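PDB 4MJ3: haloalkane dehalogenase from Mycobacterium rhodesiae, which probably catalyses the hydrolytic cleavage of carbon-halogen bonds in haloalkanes, yielding an alcohol and a halide ion, as an alpha/beta-hydrolase-fold enzyme. Local coordinates for residues A[104-107]-A[108-111]; A[293-296]-A[297-301]. All coordinates share one frame; numbering follows the deposited sequence.

Contact 1 of 2, residues A[104-107]-A[108-111]; sequences WMWA and AIEE
With CG of Trp106 anti to the backbone N (chi1 -175°) and CG of Glu110 anti to its carbonyl carbon (chi1 -70°), an indole and a carboxylate chain one helical turn apart are brought together. The bend of Glu110 at chi2 then folds its acid end back over the indole. Its CG methylene lies over one face of the five-membered ring, 3.8 Å from the centroid, in a CH-pi contact; it stands 3.5 Å from NE1 of Trp106. Farther out, CD of Glu110 passes 3.7 Å from CZ2 of Trp106, and the ring and carboxylate planes lie 28° apart. OE1 of Glu110 has its strongest polar partner in Arg139, with which it forms a salt bridge; the Trp106 ring also stacks with His136.

On the inner side of the helix, CD1 of Ile109 meets CG of the selenomethionine Met105 at 4.0 Å, and CG2 of Ile109 approaches CZ3 of Trp106 obliquely at 4.2 Å. Both Met105 and Ile109 rest on Leu132 of helix 124-135. Beneath these side chains run the backbone bonds, such as Glu110 N to Trp106 O at 2.9 Å. Side chains three and four residues apart thus line successive turns of the amphipathic alpha-helix 98-112, one of the helices packed against the central beta-sheet of the alpha/beta hydrolase fold.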
# COMPACT_ATOMS: atom_id res chain seq x y z
N TRP A 104 12.28 -3.38 4.48
CA TRP A 104 11.63 -2.85 5.69
C TRP A 104 10.27 -3.48 5.92
O TRP A 104 9.94 -3.91 7.03
CB TRP A 104 11.48 -1.33 5.60
CG TRP A 104 12.75 -0.55 5.74
CD1 TRP A 104 13.80 -0.84 6.55
CD2 TRP A 104 13.06 0.68 5.07
NE1 TRP A 104 14.76 0.15 6.43
CE2 TRP A 104 14.33 1.10 5.54
CE3 TRP A 104 12.38 1.49 4.16
CZ2 TRP A 104 14.94 2.28 5.11
CZ3 TRP A 104 12.97 2.66 3.73
CH2 TRP A 104 14.25 3.04 4.19
N MSE A 105 9.47 -3.58 4.86
CA MSE A 105 8.14 -4.18 5.00
C MSE A 105 8.20 -5.66 5.36
O MSE A 105 7.43 -6.13 6.21
CB MSE A 105 7.32 -3.95 3.73
CG MSE A 105 5.93 -4.57 3.77
SE MSE A 105 4.85 -3.94 5.31
CE MSE A 105 4.54 -2.09 4.78
N TRP A 106 9.10 -6.40 4.72
CA TRP A 106 9.27 -7.81 5.06
C TRP A 106 9.68 -7.96 6.51
O TRP A 106 9.13 -8.79 7.21
CB TRP A 106 10.28 -8.51 4.15
CG TRP A 106 10.35 -9.96 4.43
CD1 TRP A 106 11.43 -10.64 4.89
CD2 TRP A 106 9.29 -10.92 4.30
NE1 TRP A 106 11.12 -11.96 5.04
CE2 TRP A 106 9.82 -12.17 4.68
CE3 TRP A 106 7.97 -10.86 3.88
CZ2 TRP A 106 9.06 -13.34 4.67
CZ3 TRP A 106 7.21 -12.03 3.86
CH2 TRP A 106 7.75 -13.23 4.25
N ALA A 107 10.63 -7.13 6.97
CA ALA A 107 11.05 -7.17 8.36
C ALA A 107 9.90 -6.91 9.33
O ALA A 107 9.80 -7.58 10.36
CB ALA A 107 12.18 -6.21 8.60
N ALA A 108 9.03 -5.96 8.99
CA ALA A 108 7.84 -5.68 9.79
C ALA A 108 6.89 -6.87 9.87
O ALA A 108 6.46 -7.28 10.96
CB ALA A 108 7.10 -4.48 9.25
N ILE A 109 6.59 -7.47 8.72
CA ILE A 109 5.74 -8.65 8.66
C ILE A 109 6.32 -9.78 9.54
O ILE A 109 5.60 -10.45 10.30
CB ILE A 109 5.57 -9.11 7.19
CG1 ILE A 109 4.73 -8.09 6.43
CG2 ILE A 109 4.93 -10.50 7.09
CD1 ILE A 109 4.73 -8.26 4.93
N GLU A 110 7.62 -10.01 9.41
CA GLU A 110 8.30 -11.05 10.18
C GLU A 110 8.27 -10.78 11.68
O GLU A 110 8.09 -11.70 12.47
CB GLU A 110 9.73 -11.21 9.71
CG GLU A 110 9.88 -11.81 8.32
CD GLU A 110 9.74 -13.32 8.34
OE1 GLU A 110 8.60 -13.81 8.53
OE2 GLU A 110 10.75 -14.02 8.17
N GLU A 111 8.48 -9.52 12.06
CA GLU A 111 8.54 -9.14 13.46
C GLU A 111 7.14 -9.24 14.11
O GLU A 111 7.02 -9.71 15.24
CB GLU A 111 9.11 -7.73 13.60
CG GLU A 111 9.55 -7.37 15.01
CD GLU A 111 10.64 -8.27 15.54
OE1 GLU A 111 11.62 -8.54 14.81
OE2 GLU A 111 10.50 -8.75 16.70

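Contact 2 of 2, residues A[293-296]-A[297-301]; sequences AVVT and FVRAN
One face of the Arg299 guanidinium receives the CG1 methyl of Val295, which sits 3.7 Å above the plane and offset toward the rim; the nearest guanidinium atom is NE, also 3.7 Å from CG1. The Phe297 ring, by contrast, has the carbonyl oxygen of Val294 at its edge, near the ring plane. Arg299 reaches its place with an extended chain from CG to NE, running beside Val295 and in the same direction, so that CD too comes within 3.9 Å of CG1 of Val295. At the far end NH2 of Arg299 is hydrogen-bonded to the carbonyl of Ala72, whose loop also touches Val295.

Deeper in, CG1 of Val294 and CG2 of Val298 meet at 4.3 Å, and these valines face strand 117-121. The side chain of Asn301 turns back: ND2 gives a hydrogen bond of 2.8 Å to O of Phe297, with the acceptor close to the amide plane. Asn301 N bonds instead to Val298 O at 3.1 Å. Chemically, then, Arg299 lays an apolar stem along a valine while its charged head is tied to a neighbouring loop, and the Asn301 amide serves a carbonyl whose usual i+4 N-H is turned to Val298.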
# COMPACT_ATOMS: atom_id res chain seq x y z
N ALA A 293 -16.06 -7.22 -0.86
CA ALA A 293 -15.48 -8.07 -1.90
C ALA A 293 -14.36 -8.96 -1.33
O ALA A 293 -14.27 -10.13 -1.69
CB ALA A 293 -14.96 -7.24 -3.06
N VAL A 294 -13.54 -8.41 -0.43
CA VAL A 294 -12.49 -9.20 0.21
C VAL A 294 -13.06 -10.33 1.08
O VAL A 294 -12.59 -11.46 1.00
CB VAL A 294 -11.55 -8.31 1.06
CG1 VAL A 294 -10.60 -9.17 1.88
CG2 VAL A 294 -10.79 -7.34 0.17
N VAL A 295 -14.12 -10.03 1.84
CA VAL A 295 -14.75 -11.03 2.69
C VAL A 295 -15.31 -12.15 1.82
O VAL A 295 -15.08 -13.32 2.09
CB VAL A 295 -15.87 -10.44 3.56
CG1 VAL A 295 -16.62 -11.55 4.28
CG2 VAL A 295 -15.28 -9.45 4.57
N THR A 296 -16.02 -11.78 0.76
CA THR A 296 -16.61 -12.76 -0.16
C THR A 296 -15.54 -13.69 -0.75
O THR A 296 -15.72 -14.92 -0.79
CB THR A 296 -17.39 -12.04 -1.27
OG1 THR A 296 -18.53 -11.40 -0.68
CG2 THR A 296 -17.85 -13.00 -2.37
N PHE A 297 -14.43 -13.09 -1.17
CA PHE A 297 -13.28 -13.80 -1.74
C PHE A 297 -12.60 -14.75 -0.75
O PHE A 297 -12.28 -15.89 -1.09
CB PHE A 297 -12.30 -12.75 -2.27
CG PHE A 297 -10.96 -13.27 -2.68
CD1 PHE A 297 -10.80 -14.08 -3.79
CD2 PHE A 297 -9.83 -12.85 -2.00
CE1 PHE A 297 -9.54 -14.51 -4.18
CE2 PHE A 297 -8.55 -13.25 -2.40
CZ PHE A 297 -8.41 -14.08 -3.48
N VAL A 298 -12.42 -14.30 0.49
CA VAL A 298 -11.87 -15.14 1.55
C VAL A 298 -12.78 -16.33 1.80
O VAL A 298 -12.32 -17.47 1.84
CB VAL A 298 -11.64 -14.35 2.86
CG1 VAL A 298 -11.31 -15.29 4.02
CG2 VAL A 298 -10.51 -13.36 2.66
N ARG A 299 -14.08 -16.08 1.94
CA ARG A 299 -15.00 -17.17 2.23
C ARG A 299 -15.13 -18.17 1.08
O ARG A 299 -15.39 -19.35 1.33
CB ARG A 299 -16.37 -16.61 2.59
CG ARG A 299 -16.26 -15.74 3.84
CD ARG A 299 -17.56 -15.31 4.46
NE ARG A 299 -17.37 -14.80 5.81
CZ ARG A 299 -18.33 -14.23 6.53
NH1 ARG A 299 -19.56 -14.09 6.05
NH2 ARG A 299 -18.05 -13.82 7.76
N ALA A 300 -14.98 -17.69 -0.15
CA ALA A 300 -15.09 -18.55 -1.34
C ALA A 300 -13.85 -19.40 -1.55
O ALA A 300 -13.86 -20.32 -2.39
CB ALA A 300 -15.35 -17.70 -2.59
N ASN A 301 -12.78 -19.10 -0.80
CA ASN A 301 -11.52 -19.81 -0.93
C ASN A 301 -11.05 -20.27 0.45
O ASN A 301 -10.03 -19.79 0.97
CB ASN A 301 -10.49 -18.88 -1.57
CG ASN A 301 -10.80 -18.60 -3.03
OD1 ASN A 301 -10.52 -19.43 -3.91
ND2 ASN A 301 -11.37 -17.44 -3.29

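Contacts 1 and 2 illustrate one principle, the i to i+4 pairing of an apolar surface with a long polar chain, on two helices distant in sequence, 98-112 and 282-300. Their centres lie 25 Å apart and their nearest atoms about 16 Å, so they do not touch. Both helices nevertheless pack on the same mixed sheet: 104-111 meets strands 22-27 and 33-41, toward one outermost strand, whereas 293-301 meets strands 117-121 and 140-145, nearer the other. In both, the polar end of the paired chain is held by a residue outside its own helix. Contact 1 lies 14 Å from the chain centre and contact 2 lies 20 Å from it.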